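Local coordinates for Ras GTPase-activating-like protein IQGAP3 (Homo sapiens, PDB 3ISU) that probably acts as a calmodulin-binding signalling scaffold of the IQGAP family, here represented by its RGC domain, at residues Y27-L32 and G36-I41; D55-D60 and K64-A69. One frame throughout, in Å; residues are numbered along the deposited sequence.

How the interactions relate
Interactions 1 and 2 follow each other along the chain: 27-32 and 36-41 meet before 55-60 pairs with 64-69. Their centres are about 16 Å apart, on opposite sides of the centre of the chain, and their nearest atoms stay about 5 Å from each other, so they do not touch. The four-stranded antiparallel sheet joins them, because strand 25-28, which leads into the helix of interaction 1, lies beside strand 52-58, the first strand of the hairpin in interaction 2. Helix 107-119 is a second shared neighbour: L32 and V37 rest on L113, whereas I56 and P58 rest on F118.

Interaction 1 of 2, residues Y27-L32 and G36-I41; sequences YTAAQL and GVLVEI
A29 and L32, on one side of helix 29-35, meet L38 at the start of strand 38-41. The CD2 methyl of L38 sits 3.6 Å from A29 CB, and A29 CB also meets I41 CD1 at 3.9 Å. With CG of L38 anti to its backbone N (chi1 -175°), the side chain extends along the helix to A29, while its CB lies 3.8 Å from L32 CB. A polar link accompanies this apolar layer. L38 N donates to L32 O over 3.1 Å with a nearly straight N-H...O, yet approaches from well above the carbonyl plane; V37 N, 3.0 Å from the same L32 O, adds a weak, strongly bent bond. The chain can fold back this tightly because G36, with positive phi, ends the helix in a Schellman motif. The other helix end is fixed by a capping box: Q31 N donates to T28 OG1 at 3.0 Å and T28 N to a lone pair of Q31 OE1 at 2.8 Å. Farther out, F49, V52 and F54 cover A29, L113 of helix 107-119 packs on L32 and V37, and strand 38-41 pairs with strand 103-106, V39 and E40 both facing K104 in a classic beta bulge.

Interaction 2 of 2, residues D55-D60 and K64-A69; sequences DITPGD and KFEVNA
D55 and N68 face each other as a hydrogen-bonded antiparallel pair: D55 N donates to N68 O over 2.9 Å, and N68 N returns a bond to D55 O over 2.8 Å. T57 and E66 repeat the pattern, with T57 N reaching E66 O in the carbonyl plane and E66 N meeting T57 O at 2.8 Å. A last bond, G59 N to K64 O at 2.7 Å, closes the ladder, its donor lying above the carbonyl plane. Two of these carbonyls carry more: a water donates to both D55 O (2.8 Å) and E66 O, accepts from N68 ND2, and also hydrogen-bonds to T57 OG1, so four groups converge on it. The D55 carboxylate turns to H26, and E66 OE1 accepts from Q80 NE2. Near the turn, the extended side chain of K64 runs alongside D60, and its NZ forms a salt bridge with D60 OD1 at 3.0 Å on the syn side, 26° out of the carboxylate plane. A leucine in place of K64 would probably leave the D60 carboxylate without this cation and its side chain freer to turn. On the I56 and V67 face the contact is apolar: I56 CG2 packs on F65 CB at 3.9 Å, and F118 of helix 107-119 meets I56 and F65. The arrangement is a beta hairpin, forming the two central strands of a four-stranded antiparallel sheet.

Interaction 1 of 2, residues Y27-L32 and G36-I41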
# COMPACT_ATOMS: atom_id res chain seq x y z
N TYR A 27 7.59 4.08 0.17
CA TYR A 27 7.51 4.35 -1.27
C TYR A 27 6.61 5.54 -1.54
O TYR A 27 5.57 5.68 -0.90
CB TYR A 27 6.91 3.17 -2.04
CG TYR A 27 7.85 1.97 -2.15
CD1 TYR A 27 9.02 2.08 -2.87
CD2 TYR A 27 7.57 0.76 -1.52
CE1 TYR A 27 9.92 1.00 -2.99
CE2 TYR A 27 8.48 -0.35 -1.64
CZ TYR A 27 9.63 -0.21 -2.40
OH TYR A 27 10.56 -1.27 -2.55
N THR A 28 6.96 6.33 -2.54
CA THR A 28 6.04 7.36 -2.99
C THR A 28 5.01 6.70 -3.89
O THR A 28 5.22 5.61 -4.42
CB THR A 28 6.76 8.48 -3.77
OG1 THR A 28 7.20 7.98 -5.05
CG2 THR A 28 7.97 9.06 -2.96
N ALA A 29 3.89 7.40 -4.11
CA ALA A 29 2.92 7.00 -5.09
C ALA A 29 3.54 6.82 -6.46
O ALA A 29 3.16 5.96 -7.22
CB ALA A 29 1.75 8.05 -5.15
N ALA A 30 4.53 7.65 -6.81
CA ALA A 30 5.13 7.56 -8.10
C ALA A 30 5.93 6.27 -8.21
O ALA A 30 5.96 5.64 -9.27
CB ALA A 30 6.02 8.79 -8.36
N GLN A 31 6.61 5.90 -7.14
CA GLN A 31 7.35 4.62 -7.13
C GLN A 31 6.40 3.44 -7.23
O GLN A 31 6.64 2.49 -7.98
CB GLN A 31 8.20 4.51 -5.88
CG GLN A 31 9.39 5.48 -5.88
CD GLN A 31 10.10 5.47 -4.57
OE1 GLN A 31 9.52 5.65 -3.51
NE2 GLN A 31 11.42 5.19 -4.62
N LEU A 32 5.30 3.51 -6.50
CA LEU A 32 4.29 2.43 -6.60
C LEU A 32 3.62 2.33 -7.98
O LEU A 32 3.32 1.25 -8.50
CB LEU A 32 3.27 2.62 -5.50
CG LEU A 32 3.75 2.43 -4.08
CD1 LEU A 32 2.49 2.46 -3.24
CD2 LEU A 32 4.48 1.13 -3.89
N GLY A 36 3.68 -0.80 -10.75
CA GLY A 36 2.41 -1.39 -11.14
C GLY A 36 1.50 -1.69 -9.96
O GLY A 36 0.38 -2.14 -10.17
N VAL A 37 1.96 -1.37 -8.76
CA VAL A 37 1.16 -1.50 -7.53
C VAL A 37 0.08 -0.45 -7.44
O VAL A 37 -1.05 -0.78 -7.08
CB VAL A 37 2.07 -1.46 -6.25
CG1 VAL A 37 1.24 -1.50 -4.96
CG2 VAL A 37 3.08 -2.63 -6.25
N LEU A 38 0.38 0.81 -7.77
CA LEU A 38 -0.63 1.86 -7.76
C LEU A 38 -1.21 1.98 -9.15
O LEU A 38 -0.46 1.93 -10.12
CB LEU A 38 -0.04 3.20 -7.35
CG LEU A 38 -1.02 4.36 -7.21
CD1 LEU A 38 -2.07 4.13 -6.15
CD2 LEU A 38 -0.24 5.67 -6.90
N VAL A 39 -2.53 2.11 -9.23
CA VAL A 39 -3.27 2.21 -10.50
C VAL A 39 -3.68 3.65 -10.76
O VAL A 39 -3.47 4.18 -11.89
CB VAL A 39 -4.53 1.29 -10.48
CG1 VAL A 39 -5.44 1.57 -11.68
CG2 VAL A 39 -4.07 -0.15 -10.45
N GLU A 40 -4.24 4.28 -9.75
CA GLU A 40 -4.72 5.65 -9.81
C GLU A 40 -4.95 6.24 -8.44
O GLU A 40 -5.12 5.51 -7.44
CB GLU A 40 -6.04 5.76 -10.61
CG GLU A 40 -7.26 5.30 -9.88
CD GLU A 40 -8.60 5.60 -10.66
OE1 GLU A 40 -8.60 5.50 -11.90
OE2 GLU A 40 -9.64 5.91 -10.00
N ILE A 41 -4.96 7.57 -8.37
CA ILE A 41 -5.45 8.26 -7.20
C ILE A 41 -6.48 9.23 -7.74
O ILE A 41 -6.17 10.19 -8.46
CB ILE A 41 -4.37 9.00 -6.37
CG1 ILE A 41 -3.25 8.04 -5.90
CG2 ILE A 41 -5.03 9.64 -5.20
CD1 ILE A 41 -2.10 8.70 -5.12

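Interaction 2 of 2, residues D55-D60 and K64-A69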
# COMPACT_ATOMS: atom_id res chain seq x y z
N ASP A 55 4.12 4.24 3.93
CA ASP A 55 5.03 3.48 4.76
C ASP A 55 4.27 2.27 5.25
O ASP A 55 3.22 2.43 5.89
CB ASP A 55 5.48 4.28 5.98
CG ASP A 55 6.51 5.37 5.63
OD1 ASP A 55 7.70 5.02 5.34
OD2 ASP A 55 6.12 6.56 5.64
N ILE A 56 4.82 1.09 5.00
CA ILE A 56 4.18 -0.17 5.34
C ILE A 56 5.08 -0.95 6.28
O ILE A 56 6.27 -1.10 6.01
CB ILE A 56 3.86 -1.02 4.08
CG1 ILE A 56 3.07 -0.21 3.07
CG2 ILE A 56 3.04 -2.25 4.46
CD1 ILE A 56 2.33 -1.10 2.00
N THR A 57 4.53 -1.37 7.40
CA THR A 57 5.26 -2.12 8.41
C THR A 57 4.44 -3.32 8.83
O THR A 57 3.22 -3.30 8.72
CB THR A 57 5.55 -1.24 9.65
OG1 THR A 57 4.32 -0.63 10.05
CG2 THR A 57 6.56 -0.15 9.34
N PRO A 58 5.10 -4.38 9.34
CA PRO A 58 4.34 -5.52 9.84
C PRO A 58 3.54 -5.13 11.05
O PRO A 58 4.00 -4.31 11.88
CB PRO A 58 5.45 -6.56 10.20
CG PRO A 58 6.68 -6.05 9.54
CD PRO A 58 6.55 -4.56 9.58
N GLY A 59 2.33 -5.66 11.13
CA GLY A 59 1.40 -5.35 12.20
C GLY A 59 1.57 -6.33 13.34
O GLY A 59 2.53 -7.11 13.38
N ASP A 60 0.54 -6.37 14.18
CA ASP A 60 0.59 -7.06 15.44
C ASP A 60 -0.09 -8.45 15.40
O ASP A 60 -0.44 -9.01 16.42
CB ASP A 60 0.01 -6.13 16.53
CG ASP A 60 -1.49 -5.98 16.46
OD1 ASP A 60 -2.17 -6.42 15.51
OD2 ASP A 60 -2.04 -5.40 17.44
N LYS A 64 -0.72 -9.35 8.95
CA LYS A 64 -1.28 -7.98 9.11
C LYS A 64 -0.17 -6.98 8.85
O LYS A 64 0.95 -7.15 9.31
CB LYS A 64 -1.84 -7.78 10.50
CG LYS A 64 -2.49 -6.42 10.77
CD LYS A 64 -3.16 -6.52 12.14
CE LYS A 64 -4.06 -5.35 12.48
NZ LYS A 64 -4.54 -5.55 13.89
N PHE A 65 -0.49 -5.94 8.09
CA PHE A 65 0.45 -4.87 7.78
C PHE A 65 -0.22 -3.54 8.06
O PHE A 65 -1.42 -3.38 7.81
CB PHE A 65 0.86 -4.89 6.34
CG PHE A 65 1.51 -6.17 5.95
CD1 PHE A 65 2.87 -6.33 6.05
CD2 PHE A 65 0.74 -7.23 5.54
CE1 PHE A 65 3.48 -7.53 5.70
CE2 PHE A 65 1.36 -8.45 5.17
CZ PHE A 65 2.70 -8.60 5.27
N GLU A 66 0.55 -2.64 8.66
CA GLU A 66 0.05 -1.34 9.02
C GLU A 66 0.51 -0.41 7.92
O GLU A 66 1.69 -0.39 7.57
CB GLU A 66 0.62 -0.95 10.38
CG GLU A 66 0.09 0.34 10.90
CD GLU A 66 0.40 0.48 12.39
OE1 GLU A 66 -0.35 -0.12 13.20
OE2 GLU A 66 1.42 1.13 12.73
N VAL A 67 -0.44 0.30 7.31
CA VAL A 67 -0.14 1.23 6.23
C VAL A 67 -0.36 2.63 6.77
O VAL A 67 -1.43 2.95 7.27
CB VAL A 67 -1.02 1.02 4.99
CG1 VAL A 67 -0.55 1.92 3.84
CG2 VAL A 67 -0.96 -0.44 4.54
N ASN A 68 0.68 3.44 6.69
CA ASN A 68 0.62 4.83 7.02
C ASN A 68 0.84 5.53 5.71
O ASN A 68 1.40 4.94 4.73
CB ASN A 68 1.71 5.15 8.04
CG ASN A 68 1.30 4.82 9.43
OD1 ASN A 68 0.46 5.51 10.01
ND2 ASN A 68 1.88 3.75 9.99
N ALA A 69 0.36 6.77 5.61
CA ALA A 69 0.54 7.54 4.43
C ALA A 69 0.51 9.03 4.76
O ALA A 69 -0.10 9.44 5.78
CB ALA A 69 -0.49 7.23 3.38
O HOH W 1 3.59 1.76 8.63